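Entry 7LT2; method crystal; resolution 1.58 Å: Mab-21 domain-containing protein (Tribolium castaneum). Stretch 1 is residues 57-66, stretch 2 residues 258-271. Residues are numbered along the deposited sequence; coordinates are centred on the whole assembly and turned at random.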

# COMPACT_ATOMS: atom_id res chain seq x y z
N GLY A 57 0.73 0.89 -2.04
CA GLY A 57 1.88 1.17 -1.19
C GLY A 57 2.31 2.62 -1.29
O GLY A 57 1.80 3.41 -2.07
N SER A 58 3.29 2.96 -0.44
CA SER A 58 3.73 4.35 -0.35
C SER A 58 4.41 4.83 -1.62
O SER A 58 4.29 6.01 -1.98
N PHE A 59 5.12 3.94 -2.33
CA PHE A 59 5.73 4.32 -3.60
C PHE A 59 4.68 4.85 -4.58
O PHE A 59 4.87 5.91 -5.19
N TYR A 60 3.56 4.14 -4.72
CA TYR A 60 2.53 4.58 -5.65
C TYR A 60 1.64 5.69 -5.09
O TYR A 60 0.96 6.37 -5.86
N ASP A 61 1.65 5.89 -3.77
CA ASP A 61 0.99 7.05 -3.17
C ASP A 61 1.83 8.31 -3.26
O ASP A 61 1.33 9.39 -2.93
N GLY A 62 3.09 8.21 -3.67
CA GLY A 62 3.95 9.38 -3.64
C GLY A 62 4.41 9.75 -2.25
O GLY A 62 4.73 10.92 -2.00
N LEU A 63 4.44 8.78 -1.33
CA LEU A 63 4.76 9.02 0.07
C LEU A 63 5.97 8.24 0.55
O LEU A 63 6.22 8.19 1.77
N LYS A 64 6.74 7.63 -0.35
CA LYS A 64 7.91 6.85 0.05
C LYS A 64 9.07 7.76 0.41
O LYS A 64 9.42 8.67 -0.35
N VAL A 65 9.67 7.51 1.57
CA VAL A 65 10.88 8.20 2.01
C VAL A 65 12.09 7.40 1.56
O VAL A 65 12.25 6.23 1.92
N GLY A 66 12.96 8.03 0.77
CA GLY A 66 14.18 7.37 0.34
C GLY A 66 13.97 6.47 -0.87
O GLY A 66 12.99 6.58 -1.61
N LEU A 258 1.06 18.84 0.80
CA LEU A 258 0.70 17.71 1.66
C LEU A 258 1.74 16.60 1.61
O LEU A 258 2.19 16.13 2.66
N LYS A 259 2.09 16.12 0.42
CA LYS A 259 2.95 14.94 0.35
C LYS A 259 4.37 15.24 0.85
O LYS A 259 4.94 14.40 1.56
N PRO A 260 4.98 16.39 0.52
CA PRO A 260 6.24 16.72 1.20
C PRO A 260 6.12 16.74 2.72
O PRO A 260 7.00 16.22 3.41
N ALA A 261 5.02 17.29 3.25
CA ALA A 261 4.85 17.34 4.70
C ALA A 261 4.75 15.94 5.29
O ALA A 261 5.31 15.66 6.36
N VAL A 262 4.03 15.03 4.62
CA VAL A 262 3.92 13.66 5.13
C VAL A 262 5.29 13.02 5.18
O VAL A 262 5.65 12.37 6.17
N LYS A 263 6.08 13.18 4.12
CA LYS A 263 7.37 12.52 4.03
C LYS A 263 8.37 13.10 5.02
O LYS A 263 9.18 12.36 5.59
N LEU A 264 8.31 14.42 5.27
CA LEU A 264 9.16 15.01 6.29
C LEU A 264 8.85 14.42 7.66
O LEU A 264 9.77 14.11 8.43
N ILE A 265 7.57 14.25 7.98
CA ILE A 265 7.21 13.64 9.26
C ILE A 265 7.60 12.17 9.28
O ILE A 265 8.10 11.67 10.30
N LYS A 266 7.41 11.45 8.17
CA LYS A 266 7.83 10.05 8.13
C LYS A 266 9.34 9.92 8.29
O LYS A 266 9.83 8.98 8.92
N LYS A 267 10.10 10.87 7.73
CA LYS A 267 11.55 10.86 7.91
C LYS A 267 11.91 11.05 9.38
O LYS A 267 12.79 10.36 9.91
N LEU A 268 11.22 11.98 10.05
CA LEU A 268 11.41 12.16 11.48
C LEU A 268 11.06 10.89 12.25
O LEU A 268 11.76 10.51 13.20
N LYS A 269 9.97 10.23 11.85
CA LYS A 269 9.57 8.98 12.50
C LYS A 269 10.63 7.91 12.35
O LYS A 269 10.95 7.19 13.31
N GLU A 270 11.20 7.78 11.15
CA GLU A 270 12.23 6.77 10.91
C GLU A 270 13.44 7.01 11.80
O GLU A 270 14.09 6.05 12.24
N LYS A 271 13.77 8.26 12.07
CA LYS A 271 14.96 8.53 12.87
C LYS A 271 14.70 8.43 14.37
O LYS A 271 15.56 7.93 15.10

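Three lysines of one helix face donate to the carbonyls of a turn. Gly62, at positive phi, closes a Schellman motif, Leu63 N reaching Ser58 O (2.8 Å) and Gly62 N reaching Phe59 O (3.3 Å); the carbonyls of Asp61, Gly62 and Leu63 accept no backbone bond within the stretch, and lysines of the helix supply the donors. Lys259, m at chi1 and then fully extended, points toward the turn and gives NZ to Asp61 O at 2.8 Å. An ideal CB on Gly62 would lie 3.1 Å from Lys259 NZ, a tight fit that the absent side chain avoids. Lys266 (m, t, p, t) likewise donates NZ to Leu63 O at 2.8 Å. Lys263 (m, t, m, t) makes only a weak direct bond, NZ to Gly62 O at 3.3 Å, and two waters extend its reach: water 1 links its NZ (3.0 Å) to Gly62 O (2.9 Å), and water 2 links NZ (2.9 Å) to Lys64 O (3.0 Å); NZ is also hydrogen-bonded elsewhere in the structure. Water 3 accepts from Val65 N at 3.0 Å and, weakly, from Lys266 NZ at 3.4 Å.

Apolar contacts accompany these bonds. Leu63 (m, t) starts sideways, yet its CD2 reaches Val262 CG1 and Lys259 CG, both at 3.8 Å. Val65 (t) points in, setting CG2 3.7 Å from Lys266 CB and CG1 3.6 Å from Lys267 CD; lysine methylenes thus serve as packing surface.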

# COMPACT_ATOMS: atom_id res chain seq x y z
CB SER A 58 4.65 4.53 0.87
OG SER A 58 5.86 3.82 0.71
CB PHE A 59 6.48 3.12 -4.18
CG PHE A 59 7.08 3.38 -5.54
CD1 PHE A 59 7.93 4.45 -5.75
CD2 PHE A 59 6.81 2.54 -6.61
CE1 PHE A 59 8.49 4.69 -6.99
CE2 PHE A 59 7.36 2.77 -7.86
CZ PHE A 59 8.20 3.84 -8.05
CB TYR A 60 1.67 3.39 -6.10
CG TYR A 60 2.23 2.72 -7.33
CD1 TYR A 60 3.19 1.72 -7.22
CD2 TYR A 60 1.83 3.11 -8.60
CE1 TYR A 60 3.71 1.11 -8.35
CE2 TYR A 60 2.34 2.50 -9.74
CZ TYR A 60 3.29 1.51 -9.60
OH TYR A 60 3.81 0.91 -10.73
CB ASP A 61 0.67 6.81 -1.69
CG ASP A 61 -0.55 5.93 -1.49
OD1 ASP A 61 -1.40 5.86 -2.40
OD2 ASP A 61 -0.65 5.32 -0.41
CB LEU A 63 3.55 8.68 0.95
CG LEU A 63 2.27 9.49 0.73
CD1 LEU A 63 1.16 8.93 1.61
CD2 LEU A 63 2.50 10.96 1.02
CB LYS A 64 8.31 5.89 -1.07
CG LYS A 64 9.57 5.06 -0.77
CD LYS A 64 9.38 4.17 0.45
CE LYS A 64 10.67 3.43 0.80
NZ LYS A 64 10.58 2.77 2.12
CB VAL A 65 10.89 8.38 3.54
CG1 VAL A 65 12.20 9.00 4.00
CG2 VAL A 65 9.70 9.22 3.99
CB LEU A 258 -0.68 17.17 1.28
CG LEU A 258 -1.20 16.02 2.16
CD1 LEU A 258 -2.71 16.12 2.32
CD2 LEU A 258 -0.82 14.64 1.60
CB LYS A 259 2.96 14.34 -1.06
CG LYS A 259 1.62 13.73 -1.43
CD LYS A 259 1.67 12.97 -2.75
CE LYS A 259 0.30 12.38 -3.07
NZ LYS A 259 0.32 11.60 -4.34
CB PRO A 260 6.59 18.11 0.64
CG PRO A 260 5.99 18.09 -0.73
CD PRO A 260 4.70 17.32 -0.59
CB ALA A 261 3.61 18.16 5.06
CB VAL A 262 2.96 12.83 4.27
CG1 VAL A 262 2.98 11.37 4.73
CG2 VAL A 262 1.55 13.37 4.36
CB LYS A 263 7.89 12.58 2.60
CG LYS A 263 7.13 11.62 1.66
CD LYS A 263 7.65 11.67 0.23
CE LYS A 263 7.05 12.84 -0.53
NZ LYS A 263 7.40 12.78 -1.98
CB LEU A 264 8.97 16.53 6.32
CG LEU A 264 9.49 17.31 5.11
CD1 LEU A 264 8.88 18.71 5.07
CD2 LEU A 264 11.00 17.40 5.14
CB ILE A 265 5.71 13.85 9.54
CG1 ILE A 265 5.42 15.34 9.77
CG2 ILE A 265 5.26 13.01 10.74
CD1 ILE A 265 3.96 15.67 9.98
CB LYS A 266 7.38 9.38 6.83
CG LYS A 266 5.89 9.07 6.77
CD LYS A 266 5.47 8.51 5.41
CE LYS A 266 6.13 7.18 5.12
NZ LYS A 266 5.56 6.50 3.91
CB LYS A 267 12.20 11.94 7.05
CG LYS A 267 13.73 11.98 7.08
CD LYS A 267 14.32 10.77 6.38
CE LYS A 267 15.82 10.92 6.12
NZ LYS A 267 16.57 11.05 7.39
CB LEU A 268 10.55 13.33 11.96
CG LEU A 268 10.64 13.74 13.43
CD1 LEU A 268 12.05 14.17 13.79
CD2 LEU A 268 9.64 14.85 13.74
CB LYS A 269 8.22 8.52 11.92
CG LYS A 269 7.67 7.22 12.51
CD LYS A 269 8.07 5.99 11.70
CE LYS A 269 7.34 5.94 10.36
NZ LYS A 269 7.64 4.69 9.61
CB GLU A 270 12.66 6.78 9.45
CG GLU A 270 11.67 6.19 8.48
CD GLU A 270 12.20 6.20 7.06
OE1 GLU A 270 13.43 6.34 6.88
OE2 GLU A 270 11.39 6.07 6.12
CB LYS A 271 15.52 9.91 12.53
CG LYS A 271 16.84 10.20 13.23
CD LYS A 271 17.41 11.54 12.83
CE LYS A 271 18.52 11.97 13.78
NZ LYS A 271 18.98 13.35 13.48
O HOH W 1 5.45 12.54 -4.24
O HOH W 2 8.36 10.19 -2.72
O HOH W 3 8.78 5.53 3.67